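Local coordinates for uricase (PDB 4R8X), which probably catalyses the oxidation of urate to 5-hydroxyisourate, the first step of urate degradation to allantoin, at residues F259-F267 / Q299-D307. Residues are numbered along the deposited sequence; the frame is centred on the assembly and turned at random.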
ATOM      1  N   PHE D 259      14.076   0.491 -33.542  1.00 15.68           N
ATOM      2  CA  PHE D 259      12.721   0.699 -34.047  1.00 15.32           C
ATOM      3  C   PHE D 259      12.585   2.057 -34.740  1.00 16.47           C
ATOM      4  O   PHE D 259      12.125   3.025 -34.139  1.00 17.51           O
ATOM      5  CB  PHE D 259      11.698   0.553 -32.920  1.00 15.62           C
ATOM      6  CG  PHE D 259      11.780  -0.769 -32.203  1.00 15.49           C
ATOM      7  CD1 PHE D 259      11.457  -1.944 -32.867  1.00 16.74           C
ATOM      8  CD2 PHE D 259      12.183  -0.841 -30.876  1.00 14.90           C
ATOM      9  CE1 PHE D 259      11.523  -3.171 -32.223  1.00 16.90           C
ATOM     10  CE2 PHE D 259      12.259  -2.075 -30.225  1.00 15.94           C
ATOM     11  CZ  PHE D 259      11.930  -3.238 -30.901  1.00 16.91           C
ATOM     12  N   PRO D 260      12.979   2.127 -36.021  1.00 17.93           N
ATOM     13  CA  PRO D 260      12.958   3.386 -36.778  1.00 17.75           C
ATOM     14  C   PRO D 260      11.560   3.985 -36.903  1.00 17.26           C
ATOM     15  O   PRO D 260      11.430   5.180 -37.194  1.00 17.46           O
ATOM     16  CB  PRO D 260      13.468   2.973 -38.165  1.00 19.26           C
ATOM     17  CG  PRO D 260      14.255   1.742 -37.944  1.00 20.47           C
ATOM     18  CD  PRO D 260      13.590   1.028 -36.791  1.00 18.62           C
ATOM     19  N   GLN D 261      10.531   3.168 -36.693  1.00 16.80           N
ATOM     20  CA  GLN D 261       9.158   3.627 -36.845  1.00 15.96           C
ATOM     21  C   GLN D 261       8.650   4.397 -35.617  1.00 16.30           C
ATOM     22  O   GLN D 261       7.524   4.897 -35.612  1.00 16.76           O
ATOM     23  CB  GLN D 261       8.220   2.465 -37.224  1.00 15.68           C
ATOM     24  CG  GLN D 261       7.810   1.539 -36.070  1.00 16.61           C
ATOM     25  CD  GLN D 261       8.813   0.432 -35.800  1.00 17.51           C
ATOM     26  OE1 GLN D 261      10.016   0.600 -35.994  1.00 18.81           O
ATOM     27  NE2 GLN D 261       8.317  -0.708 -35.333  1.00 17.26           N
ATOM     28  N   LEU D 262       9.483   4.487 -34.581  1.00 15.37           N
ATOM     29  CA  LEU D 262       9.163   5.306 -33.407  1.00 15.70           C
ATOM     30  C   LEU D 262       9.702   6.727 -33.578  1.00 16.78           C
ATOM     31  O   LEU D 262      10.807   6.912 -34.084  1.00 17.15           O
ATOM     32  CB  LEU D 262       9.758   4.694 -32.133  1.00 15.45           C
ATOM     33  CG  LEU D 262       9.316   3.286 -31.750  1.00 15.92           C
ATOM     34  CD1 LEU D 262       9.945   2.878 -30.422  1.00 16.94           C
ATOM     35  CD2 LEU D 262       7.794   3.216 -31.685  1.00 16.31           C
ATOM     36  N   THR D 263       8.926   7.728 -33.162  1.00 16.61           N
ATOM     37  CA  THR D 263       9.380   9.114 -33.245  1.00 18.10           C
ATOM     38  C   THR D 263      10.082   9.563 -31.977  1.00 18.12           C
ATOM     39  O   THR D 263      10.949  10.433 -32.017  1.00 19.86           O
ATOM     40  CB  THR D 263       8.227  10.091 -33.496  1.00 19.73           C
ATOM     41  OG1 THR D 263       7.253   9.961 -32.453  1.00 20.24           O
ATOM     42  CG2 THR D 263       7.588   9.831 -34.843  1.00 20.63           C
ATOM     43  N   GLU D 264       9.703   8.972 -30.847  1.00 18.20           N
ATOM     44  CA  GLU D 264      10.296   9.359 -29.579  1.00 18.67           C
ATOM     45  C   GLU D 264      10.165   8.276 -28.529  1.00 16.11           C
ATOM     46  O   GLU D 264       9.266   7.433 -28.578  1.00 15.64           O
ATOM     47  CB  GLU D 264       9.677  10.661 -29.054  0.86 22.30           C
ATOM     48  CG  GLU D 264       8.293  10.498 -28.438  1.00 25.36           C
ATOM     49  CD  GLU D 264       7.913  11.637 -27.494  0.46 27.37           C
ATOM     50  OE1 GLU D 264       7.690  11.375 -26.291  1.00 29.44           O
ATOM     51  OE2 GLU D 264       7.824  12.794 -27.952  0.83 27.17           O
ATOM     52  N   VAL D 265      11.084   8.321 -27.573  1.00 14.68           N
ATOM     53  CA  VAL D 265      11.029   7.491 -26.378  1.00 13.61           C
ATOM     54  C   VAL D 265      11.113   8.419 -25.175  1.00 14.25           C
ATOM     55  O   VAL D 265      11.944   9.314 -25.134  1.00 15.76           O
ATOM     56  CB  VAL D 265      12.205   6.498 -26.344  1.00 14.68           C
ATOM     57  CG1 VAL D 265      12.155   5.675 -25.071  1.00 15.67           C
ATOM     58  CG2 VAL D 265      12.156   5.586 -27.565  1.00 14.51           C
ATOM     59  N   ASN D 266      10.259   8.200 -24.181  1.00 13.73           N
ATOM     60  CA  ASN D 266      10.256   9.065 -23.008  1.00 14.95           C
ATOM     61  C   ASN D 266      10.507   8.258 -21.740  1.00 14.48           C
ATOM     62  O   ASN D 266      10.236   7.051 -21.690  1.00 15.64           O
ATOM     63  CB  ASN D 266       8.961   9.878 -22.909  1.00 17.41           C
ATOM     64  CG  ASN D 266       7.726   9.029 -23.097  1.00 21.17           C
ATOM     65  OD1 ASN D 266       7.372   8.240 -22.227  1.00 23.24           O
ATOM     66  ND2 ASN D 266       7.059   9.190 -24.239  1.00 22.74           N
ATOM     67  N   PHE D 267      11.058   8.920 -20.728  1.00 13.65           N
ATOM     68  CA  PHE D 267      11.464   8.253 -19.500  1.00 13.89           C
ATOM     69  C   PHE D 267      10.975   9.003 -18.284  1.00 13.84           C
ATOM     70  O   PHE D 267      10.977  10.240 -18.261  1.00 14.11           O
ATOM     71  CB  PHE D 267      12.986   8.196 -19.407  1.00 12.78           C
ATOM     72  CG  PHE D 267      13.624   7.336 -20.443  1.00 12.76           C
ATOM     73  CD1 PHE D 267      13.977   7.852 -21.681  1.00 14.48           C
ATOM     74  CD2 PHE D 267      13.886   6.004 -20.181  1.00 13.44           C
ATOM     75  CE1 PHE D 267      14.565   7.044 -22.638  1.00 15.29           C
ATOM     76  CE2 PHE D 267      14.477   5.193 -21.129  1.00 14.10           C
ATOM     77  CZ  PHE D 267      14.828   5.714 -22.360  1.00 14.65           C
ATOM     78  N   GLN D 299      14.228  11.755 -12.827  1.00 13.70           N
ATOM     79  CA  GLN D 299      14.479  12.414 -14.104  1.00 14.06           C
ATOM     80  C   GLN D 299      13.277  12.198 -15.013  1.00 14.25           C
ATOM     81  O   GLN D 299      12.629  11.147 -14.961  1.00 15.71           O
ATOM     82  CB  GLN D 299      15.723  11.833 -14.775  1.00 15.51           C
ATOM     83  CG  GLN D 299      17.047  12.174 -14.101  1.00 17.90           C
ATOM     84  CD  GLN D 299      17.357  11.274 -12.920  1.00 20.09           C
ATOM     85  OE1 GLN D 299      16.898  10.139 -12.858  1.00 21.33           O
ATOM     86  NE2 GLN D 299      18.145  11.780 -11.975  1.00 21.12           N
ATOM     87  N   GLY D 300      12.984  13.196 -15.844  1.00 14.51           N
ATOM     88  CA  GLY D 300      12.023  13.085 -16.924  1.00 14.93           C
ATOM     89  C   GLY D 300      12.720  13.528 -18.195  1.00 14.76           C
ATOM     90  O   GLY D 300      13.358  14.580 -18.218  1.00 14.93           O
ATOM     91  N   PHE D 301      12.628  12.735 -19.255  1.00 13.97           N
ATOM     92  CA  PHE D 301      13.403  13.029 -20.456  1.00 14.62           C
ATOM     93  C   PHE D 301      12.835  12.329 -21.678  1.00 14.79           C
ATOM     94  O   PHE D 301      12.350  11.204 -21.584  1.00 15.45           O
ATOM     95  CB  PHE D 301      14.857  12.588 -20.238  1.00 15.41           C
ATOM     96  CG  PHE D 301      15.827  13.143 -21.245  1.00 16.83           C
ATOM     97  CD1 PHE D 301      16.163  14.484 -21.239  1.00 16.33           C
ATOM     98  CD2 PHE D 301      16.417  12.315 -22.187  1.00 18.85           C
ATOM     99  CE1 PHE D 301      17.062  14.997 -22.162  1.00 17.18           C
ATOM    100  CE2 PHE D 301      17.318  12.818 -23.105  1.00 19.50           C
ATOM    101  CZ  PHE D 301      17.643  14.163 -23.093  1.00 18.41           C
ATOM    102  N   SER D 302      12.889  12.994 -22.824  1.00 15.45           N
ATOM    103  CA  SER D 302      12.530  12.351 -24.081  1.00 15.70           C
ATOM    104  C   SER D 302      13.685  12.395 -25.079  1.00 16.58           C
ATOM    105  O   SER D 302      14.418  13.384 -25.161  1.00 16.88           O
ATOM    106  CB  SER D 302      11.263  12.965 -24.684  1.00 16.60           C
ATOM    107  OG  SER D 302      11.444  14.333 -25.001  1.00 16.94           O
ATOM    108  N   VAL D 303      13.830  11.299 -25.819  1.00 16.53           N
ATOM    109  CA  VAL D 303      14.853  11.124 -26.838  1.00 17.35           C
ATOM    110  C   VAL D 303      14.132  10.951 -28.180  1.00 16.45           C
ATOM    111  O   VAL D 303      13.097  10.283 -28.252  1.00 16.13           O
ATOM    112  CB  VAL D 303      15.728   9.893 -26.533  1.00 18.54           C
ATOM    113  CG1 VAL D 303      16.942   9.846 -27.446  1.00 19.00           C
ATOM    114  CG2 VAL D 303      16.177   9.914 -25.080  1.00 18.78           C
ATOM    115  N   HIS D 304      14.658  11.576 -29.231  1.00 16.84           N
ATOM    116  CA  HIS D 304      13.954  11.658 -30.506  1.00 16.68           C
ATOM    117  C   HIS D 304      14.857  11.172 -31.630  1.00 16.58           C
ATOM    118  O   HIS D 304      16.072  11.131 -31.461  1.00 17.14           O
ATOM    119  CB  HIS D 304      13.508  13.104 -30.733  1.00 18.11           C
ATOM    120  CG  HIS D 304      12.676  13.644 -29.610  1.00 20.02           C
ATOM    121  ND1 HIS D 304      11.309  13.779 -29.700  1.00 21.12           N
ATOM    122  CD2 HIS D 304      13.014  14.041 -28.360  1.00 20.35           C
ATOM    123  CE1 HIS D 304      10.841  14.254 -28.559  1.00 21.17           C
ATOM    124  NE2 HIS D 304      11.855  14.420 -27.728  1.00 20.04           N
ATOM    125  N   GLN D 305      14.279  10.787 -32.762  1.00 17.55           N
ATOM    126  CA  GLN D 305      15.090  10.298 -33.879  1.00 18.22           C
ATOM    127  C   GLN D 305      16.195  11.277 -34.294  1.00 18.36           C
ATOM    128  O   GLN D 305      17.279  10.862 -34.691  1.00 18.19           O
ATOM    129  CB  GLN D 305      14.221   9.936 -35.088  1.00 18.50           C
ATOM    130  CG  GLN D 305      13.375   8.673 -34.901  1.00 18.58           C
ATOM    131  CD  GLN D 305      14.200   7.392 -34.828  1.00 18.11           C
ATOM    132  OE1 GLN D 305      15.417   7.411 -34.969  1.00 18.21           O
ATOM    133  NE2 GLN D 305      13.526   6.268 -34.606  1.00 17.55           N
ATOM    134  N   GLU D 306      15.928  12.571 -34.154  1.00 18.42           N
ATOM    135  CA  GLU D 306      16.925  13.591 -34.468  1.00 18.51           C
ATOM    136  C   GLU D 306      18.159  13.470 -33.569  1.00 17.65           C
ATOM    137  O   GLU D 306      19.272  13.783 -33.994  1.00 17.98           O
ATOM    138  CB  GLU D 306      16.316  14.994 -34.375  1.00 20.98           C
ATOM    139  CG  GLU D 306      15.281  15.309 -35.458  1.00 24.66           C
ATOM    140  CD  GLU D 306      13.911  14.685 -35.213  1.00 27.09           C
ATOM    141  OE1 GLU D 306      13.670  14.127 -34.119  1.00 26.45           O
ATOM    142  OE2 GLU D 306      13.066  14.759 -36.133  1.00 29.07           O
ATOM    143  N   ASP D 307      17.964  13.008 -32.333  1.00 16.91           N
ATOM    144  CA  ASP D 307      19.089  12.766 -31.429  1.00 16.99           C
ATOM    145  C   ASP D 307      19.965  11.643 -31.957  1.00 16.74           C
ATOM    146  O   ASP D 307      21.188  11.750 -31.975  1.00 17.47           O
ATOM    147  CB  ASP D 307      18.606  12.426 -30.017  1.00 17.85           C
ATOM    148  CG  ASP D 307      17.905  13.589 -29.346  1.00 19.32           C
ATOM    149  OD1 ASP D 307      18.419  14.726 -29.435  1.00 19.36           O
ATOM    150  OD2 ASP D 307      16.842  13.366 -28.733  1.00 19.62           O
TER
HETATM  151  O   HOH W   1      11.475  11.707 -34.076  1.00 28.66           O
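With CG beside its backbone N (chi1 -71°) and the chain bent at chi2, Q305 turns its amide back onto L262, while V303, with CG2 anti to its carbonyl carbon, sets that methyl at the ring edge of F267. Strands 262-271 and 296-304 run antiparallel here, neighbours in the curved sheet of the uricase tunnelling fold. V265 and V303 form a hydrogen-bonded pair, with V303 N reaching V265 O at 2.8 Å, and F267 and F301 form the next. Apolar V265 and F267 pack on helix 244-258, and branched V303 lies on the same buried face, CG2 4.1 Å from F267 CE1. On the other face E264 OE2 lies 3.4 Å from H304 CE1 without a hydrogen bond, carboxylate and imidazole planes 79° apart; H304 NE2 is hydrogen-bonded to S302 OG, and E264 OE1 accepts N266 ND2 through its anti lone pair. H304 is N-cap of helix 305-312. Glutamine is long enough to reach from that helix's first residue to L262 O, and NE2 also donates to L256 O. With an alanine at Q305 the turn F259-L262 would probably be less firmly tied to the helix start. Q305 NE2 meets L262 O at 2.8 Å, approaching in the carbonyl plane, while that oxygen lies only 6° out of the glutamine's amide plane.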